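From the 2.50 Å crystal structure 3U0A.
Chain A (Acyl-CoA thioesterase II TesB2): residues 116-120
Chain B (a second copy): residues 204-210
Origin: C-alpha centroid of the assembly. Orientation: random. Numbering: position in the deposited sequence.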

ATOM      1  N   GLY A 116      -3.679   6.097  21.238  1.00 45.15           N
ATOM      2  CA  GLY A 116      -4.892   6.053  20.460  1.00 44.63           C
ATOM      3  C   GLY A 116      -5.703   4.802  20.667  1.00 44.47           C
ATOM      4  O   GLY A 116      -5.344   3.936  21.462  1.00 44.78           O
ATOM      5  N   ILE A 117      -6.832   4.710  19.992  1.00 44.08           N
ATOM      6  CA  ILE A 117      -7.610   3.492  20.022  1.00 43.87           C
ATOM      7  C   ILE A 117      -6.738   2.284  19.742  1.00 43.46           C
ATOM      8  O   ILE A 117      -5.727   2.379  19.013  1.00 43.04           O
ATOM      9  CB  ILE A 117      -8.716   3.513  18.987  1.00 43.38           C
ATOM     10  CG1 ILE A 117      -8.147   3.814  17.593  1.00 42.69           C
ATOM     11  CG2 ILE A 117      -9.738   4.558  19.373  1.00 43.91           C
ATOM     12  CD1 ILE A 117      -9.173   3.801  16.485  1.00 42.29           C
ATOM     13  N   SER A 118      -7.147   1.151  20.318  1.00 43.65           N
ATOM     14  CA  SER A 118      -6.416  -0.128  20.219  1.00 43.45           C
ATOM     15  C   SER A 118      -7.286  -1.253  19.695  1.00 43.10           C
ATOM     16  O   SER A 118      -8.378  -1.439  20.195  1.00 43.40           O
ATOM     17  CB  SER A 118      -5.939  -0.560  21.593  1.00 44.23           C
ATOM     18  OG  SER A 118      -4.571  -0.338  21.693  1.00 44.35           O
ATOM     19  N   HIS A 119      -6.791  -2.011  18.722  1.00 42.57           N
ATOM     20  CA  HIS A 119      -7.384  -3.303  18.351  1.00 42.42           C
ATOM     21  C   HIS A 119      -6.498  -4.002  17.358  1.00 41.99           C
ATOM     22  O   HIS A 119      -5.610  -3.366  16.755  1.00 41.68           O
ATOM     23  CB  HIS A 119      -8.806  -3.143  17.782  1.00 42.21           C
ATOM     24  CG  HIS A 119      -8.880  -2.298  16.538  1.00 41.70           C
ATOM     25  ND1 HIS A 119      -9.232  -1.017  16.557  1.00 41.76           N
ATOM     26  CD2 HIS A 119      -8.658  -2.618  15.224  1.00 41.21           C
ATOM     27  CE1 HIS A 119      -9.217  -0.545  15.314  1.00 41.31           C
ATOM     28  NE2 HIS A 119      -8.871  -1.526  14.506  1.00 40.98           N
ATOM     29  N   GLN A 120      -6.731  -5.311  17.181  1.00 42.02           N
ATOM     30  CA  GLN A 120      -6.067  -6.078  16.108  1.00 41.69           C
ATOM     31  C   GLN A 120      -6.852  -7.331  15.748  1.00 41.76           C
ATOM     32  O   GLN A 120      -7.620  -7.826  16.555  1.00 42.15           O
ATOM     33  CB  GLN A 120      -4.631  -6.451  16.489  1.00 41.90           C
ATOM     34  CG  GLN A 120      -4.507  -7.616  17.453  1.00 42.51           C
ATOM     35  CD  GLN A 120      -3.085  -7.803  17.984  1.00 42.86           C
ATOM     36  OE1 GLN A 120      -2.322  -8.632  17.456  1.00 42.86           O
ATOM     37  NE2 GLN A 120      -2.729  -7.052  19.046  1.00 43.27           N
TER
ATOM     38  N   SER B 204     -14.007   2.848   9.099  1.00 46.10           N
ATOM     39  CA  SER B 204     -14.074   1.467   9.471  1.00 45.85           C
ATOM     40  C   SER B 204     -13.247   1.210  10.730  1.00 45.28           C
ATOM     41  O   SER B 204     -13.509   0.247  11.426  1.00 45.27           O
ATOM     42  CB  SER B 204     -13.608   0.574   8.304  1.00 45.48           C
ATOM     43  OG  SER B 204     -12.198   0.648   8.087  1.00 44.68           O
ATOM     44  N   ALA B 205     -12.252   2.062  11.011  1.00 44.89           N
ATOM     45  CA  ALA B 205     -11.390   1.868  12.164  1.00 44.42           C
ATOM     46  C   ALA B 205     -12.080   2.246  13.480  1.00 44.88           C
ATOM     47  O   ALA B 205     -11.608   1.849  14.545  1.00 44.59           O
ATOM     48  CB  ALA B 205     -10.089   2.617  12.000  1.00 44.01           C
ATOM     49  N   GLN B 206     -13.187   2.988  13.417  1.00 45.67           N
ATOM     50  CA  GLN B 206     -13.846   3.495  14.636  1.00 46.24           C
ATOM     51  C   GLN B 206     -15.154   2.790  14.996  1.00 46.83           C
ATOM     52  O   GLN B 206     -15.848   3.198  15.910  1.00 47.45           O
ATOM     53  CB  GLN B 206     -14.089   4.990  14.526  1.00 46.93           C
ATOM     54  CG  GLN B 206     -12.829   5.828  14.640  1.00 46.57           C
ATOM     55  CD  GLN B 206     -13.112   7.221  14.124  1.00 47.35           C
ATOM     56  OE1 GLN B 206     -13.561   8.124  14.876  1.00 48.16           O
ATOM     57  NE2 GLN B 206     -12.921   7.404  12.814  1.00 47.23           N
ATOM     58  N   VAL B 207     -15.440   1.699  14.301  1.00 46.71           N
ATOM     59  CA  VAL B 207     -16.668   0.940  14.509  1.00 47.38           C
ATOM     60  C   VAL B 207     -16.811   0.400  15.934  1.00 47.36           C
ATOM     61  O   VAL B 207     -17.886   0.399  16.478  1.00 48.14           O
ATOM     62  CB  VAL B 207     -16.724  -0.240  13.515  1.00 47.24           C
ATOM     63  CG1 VAL B 207     -17.771  -1.263  13.932  1.00 47.88           C
ATOM     64  CG2 VAL B 207     -17.021   0.266  12.121  1.00 47.59           C
ATOM     65  N   THR B 208     -15.719  -0.079  16.510  1.00 46.52           N
ATOM     66  CA  THR B 208     -15.717  -0.621  17.862  1.00 46.43           C
ATOM     67  C   THR B 208     -15.269   0.396  18.905  1.00 46.38           C
ATOM     68  O   THR B 208     -14.983   0.023  20.030  1.00 46.17           O
ATOM     69  CB  THR B 208     -14.758  -1.824  17.970  1.00 45.68           C
ATOM     70  OG1 THR B 208     -13.398  -1.353  17.973  1.00 44.98           O
ATOM     71  CG2 THR B 208     -14.975  -2.818  16.819  1.00 45.74           C
ATOM     72  N   HIS B 209     -15.184   1.672  18.534  1.00 46.65           N
ATOM     73  CA  HIS B 209     -14.678   2.709  19.424  1.00 46.73           C
ATOM     74  C   HIS B 209     -15.610   3.890  19.476  1.00 47.75           C
ATOM     75  O   HIS B 209     -15.170   5.013  19.760  1.00 47.99           O
ATOM     76  CB  HIS B 209     -13.310   3.159  18.948  1.00 46.10           C
ATOM     77  CG  HIS B 209     -12.348   2.041  18.747  1.00 45.23           C
ATOM     78  ND1 HIS B 209     -11.818   1.372  19.765  1.00 44.87           N
ATOM     79  CD2 HIS B 209     -11.810   1.488  17.593  1.00 44.75           C
ATOM     80  CE1 HIS B 209     -10.971   0.431  19.307  1.00 44.25           C
ATOM     81  NE2 HIS B 209     -10.960   0.499  17.974  1.00 44.17           N
ATOM     82  N   LEU B 210     -16.895   3.649  19.197  1.00 48.49           N
ATOM     83  CA  LEU B 210     -17.939   4.684  19.277  1.00 49.69           C
ATOM     84  C   LEU B 210     -17.813   5.611  20.524  1.00 50.14           C
ATOM     85  O   LEU B 210     -17.995   6.821  20.428  1.00 50.93           O
ATOM     86  CB  LEU B 210     -19.313   4.017  19.283  1.00 50.47           C
TER

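Two short segments from two copies of the thioesterase meet here mainly through side chains, with two backbone carbonyls also taking part and one imidazole-to-imidazole hydrogen bond at the centre. In chain A, A:Ile117 and A:Ser118 are loop, and A:His119 and A:Gln120 are strand. In chain B, B:Ser204 and B:Ala205 belong to a 3-10 segment that begins earlier in the chain, and a type I turn from B:Gln206 to B:His209 follows, closed by the bond from B:His209 N to B:Gln206 O (3.1 Å). The backbones stay well apart, with the CA atoms of A:Ile117 and B:His209 7.1 Å from each other.

A:Gly116 lies beyond reach of the chain B stretch. A:Ile117 makes the first contact. A:Ile117 CB sits 3.7 Å from the centroid of the B:His209 ring and almost exactly on the ring normal, a CH-pi arrangement in which an aliphatic group lies over one face of the aromatic ring. Its chi1 is p and chi2 t, and A:Ile117 CD1 comes within 3.7 Å of both B:His209 CD2 and B:Ala205 O. A branched, buried hydrocarbon suits this place because it offers a broad apolar surface to a flat ring.

A:Ser118 has its CA-to-CB bond pointing away, and a small polar side chain is at ease in this exposed spot. It contributes through its backbone: A:Ser118 O lies 3.3 Å from B:His209 CE1, near the plane of the ring, where the polarized carbon of an imidazole can face a carbonyl favourably.

The CA-to-CB bond of A:His119 points toward the chain B stretch. A:His119 ND1 and B:His209 NE2 are hydrogen-bonded at 2.7 Å, and either nitrogen could be the donor. Histidine suits both positions, since an imidazole nitrogen can donate or accept. The rings meet rim to rim, planes 26° apart, while A:Ile117 lies over one face of the B:His209 ring. A:His119 CE1 also approaches B:Ala205 O at 3.5 Å, while A:His119 NE2 is hydrogen-bonded elsewhere in the structure.

A:Gln120 continues the strand out of reach of the chain B stretch.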